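Side-chain contact in Plm1 (Streptomyces sp. HK803, PDB 4HXY), which is a modular polyketide synthase whose first-module ketoreductase domain probably uses NADPH to reduce a ketone intermediate during phoslactomycin biosynthesis: residues A[65-70]-A[111-116]. Sequence-based numbering, arbitrary orientation.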
loop_
_atom_site.group_PDB
_atom_site.type_symbol
_atom_site.label_atom_id
_atom_site.label_comp_id
_atom_site.label_asym_id
_atom_site.label_seq_id
_atom_site.Cartn_x
_atom_site.Cartn_y
_atom_site.Cartn_z
ATOM N N GLY A 65 -5.198 8.488 12.213
ATOM C CA GLY A 65 -3.785 8.610 11.885
ATOM C C GLY A 65 -3.116 7.321 11.456
ATOM O O GLY A 65 -1.994 7.349 10.944
ATOM N N ALA A 66 -3.777 6.186 11.704
ATOM C CA ALA A 66 -3.267 4.874 11.300
ATOM C C ALA A 66 -4.437 3.931 11.045
ATOM O O ALA A 66 -5.552 4.188 11.505
ATOM C CB ALA A 66 -2.362 4.317 12.386
ATOM N N ALA A 67 -4.160 2.832 10.349
ATOM C CA ALA A 67 -5.195 1.868 9.956
ATOM C C ALA A 67 -5.986 1.370 11.170
ATOM O O ALA A 67 -7.204 1.208 11.102
ATOM C CB ALA A 67 -4.567 0.701 9.223
ATOM N N GLU A 68 -5.288 1.127 12.290
ATOM C CA GLU A 68 -5.933 0.672 13.526
ATOM C C GLU A 68 -7.020 1.626 14.038
ATOM O O GLU A 68 -8.012 1.171 14.611
ATOM C CB GLU A 68 -4.885 0.383 14.613
ATOM C CG GLU A 68 -4.071 1.579 14.998
ATOM C CD GLU A 68 -2.841 1.259 15.811
ATOM O OE1 GLU A 68 -2.995 0.598 16.866
ATOM O OE2 GLU A 68 -1.735 1.691 15.382
ATOM N N ASP A 69 -6.842 2.927 13.819
ATOM C CA ASP A 69 -7.812 3.917 14.280
ATOM C C ASP A 69 -9.107 3.782 13.496
ATOM O O ASP A 69 -10.215 3.862 14.059
ATOM C CB ASP A 69 -7.269 5.338 14.119
ATOM C CG ASP A 69 -6.000 5.593 14.914
ATOM O OD1 ASP A 69 -5.858 5.055 16.041
ATOM O OD2 ASP A 69 -5.146 6.363 14.404
ATOM N N LEU A 70 -8.986 3.588 12.184
ATOM C CA LEU A 70 -10.172 3.408 11.353
ATOM C C LEU A 70 -10.821 2.054 11.654
ATOM O O LEU A 70 -12.043 1.931 11.682
ATOM C CB LEU A 70 -9.808 3.534 9.860
ATOM C CG LEU A 70 -10.954 3.286 8.863
ATOM C CD1 LEU A 70 -12.147 4.190 9.133
ATOM C CD2 LEU A 70 -10.438 3.500 7.432
ATOM N N TRP A 111 -5.823 4.721 4.181
ATOM C CA TRP A 111 -6.408 4.679 2.834
ATOM C C TRP A 111 -6.449 3.251 2.280
ATOM O O TRP A 111 -7.420 2.851 1.621
ATOM C CB TRP A 111 -5.647 5.627 1.890
ATOM C CG TRP A 111 -6.070 7.023 2.095
ATOM C CD1 TRP A 111 -5.971 7.752 3.248
ATOM C CD2 TRP A 111 -6.716 7.869 1.146
ATOM N NE1 TRP A 111 -6.498 8.990 3.071
ATOM C CE2 TRP A 111 -6.950 9.101 1.782
ATOM C CE3 TRP A 111 -7.072 7.727 -0.204
ATOM C CZ2 TRP A 111 -7.552 10.164 1.140
ATOM C CZ3 TRP A 111 -7.690 8.796 -0.822
ATOM C CH2 TRP A 111 -7.878 10.002 -0.170
ATOM N N GLY A 112 -5.418 2.462 2.553
ATOM C CA GLY A 112 -5.420 1.066 2.117
ATOM C C GLY A 112 -6.596 0.324 2.712
ATOM O O GLY A 112 -7.320 -0.370 2.012
ATOM N N LEU A 113 -6.797 0.489 4.018
ATOM C CA LEU A 113 -7.893 -0.160 4.704
ATOM C C LEU A 113 -9.255 0.403 4.301
ATOM O O LEU A 113 -10.209 -0.346 4.105
ATOM C CB LEU A 113 -7.700 -0.053 6.221
ATOM C CG LEU A 113 -8.674 -0.917 7.006
ATOM C CD1 LEU A 113 -7.914 -1.592 8.179
ATOM C CD2 LEU A 113 -9.851 -0.101 7.472
ATOM N N GLY A 114 -9.338 1.720 4.176
ATOM C CA GLY A 114 -10.581 2.400 3.842
ATOM C C GLY A 114 -11.155 1.971 2.506
ATOM O O GLY A 114 -12.354 1.781 2.370
ATOM N N ARG A 115 -10.297 1.789 1.510
ATOM C CA ARG A 115 -10.752 1.231 0.234
ATOM C C ARG A 115 -11.399 -0.151 0.378
ATOM O O ARG A 115 -12.404 -0.442 -0.270
ATOM C CB ARG A 115 -9.608 1.177 -0.782
ATOM C CG ARG A 115 -9.231 2.562 -1.350
ATOM C CD ARG A 115 -8.158 2.483 -2.438
ATOM N NE ARG A 115 -6.806 2.333 -1.872
ATOM C CZ ARG A 115 -5.991 3.335 -1.574
ATOM N NH1 ARG A 115 -6.329 4.599 -1.810
ATOM N NH2 ARG A 115 -4.808 3.082 -1.055
ATOM N N VAL A 116 -10.833 -0.995 1.228
ATOM C CA VAL A 116 -11.423 -2.292 1.524
ATOM C C VAL A 116 -12.784 -2.123 2.243
ATOM O O VAL A 116 -13.732 -2.847 1.945
ATOM C CB VAL A 116 -10.452 -3.156 2.319
ATOM C CG1 VAL A 116 -11.108 -4.478 2.688
ATOM C CG2 VAL A 116 -9.174 -3.393 1.497
#
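Both leucines at the centre of this contact, Leu70 and Leu113, carry CG anti to the backbone N (chi1 177° and -170°), which directs their branches into the interface between helix 67-77 and helix 105-120. These helices belong to the Rossmann-like half of the ketoreductase built from the parallel strands 28-32, 59-63, 85-90 and 125-131; in this family that half is structural, whereas NADPH is bound in the other half, by residues that lie between 194 and 370. Helix 67-77 starts just after strand 59-63, and its first turn meets the middle of helix 105-120 mainly through apolar side chains, with no hydrogen bond passing between them.

Leu113 spreads its two methyls across the first turn of helix 67-77, one toward Leu70 and one toward Ala67. CD2 lies against Leu70, 3.6 Å from Leu70 CD2 and 3.8 Å from Leu70 CG, the two side chains meeting at a slant. CD1 reaches the start of the helix, where it sits 4.2 Å from Ala67 CB and about as near to the Ala67 carbonyl oxygen. An alanine in place of Leu113 would probably open a gap beside Leu70 CD2 and Ala67 CB, leaving the first turn of helix 67-77 less firmly packed.

Leu293 of helix 290-310 touches both Ala67 and Leu113, while Ala337 and Ala333 of helix 333-351 meet these same two residues respectively, so the seam is continued by helices from the cofactor-binding half. The helix start is also tied locally: Asp69 OD2 accepts the Gly65 N-H at 3.1 Å through its anti lone pair and, more weakly, that of Ala66, the N-cap residue. Leu70 CD2 rests against the bare backbone of Gly114, 3.8 Å from Gly114 CA.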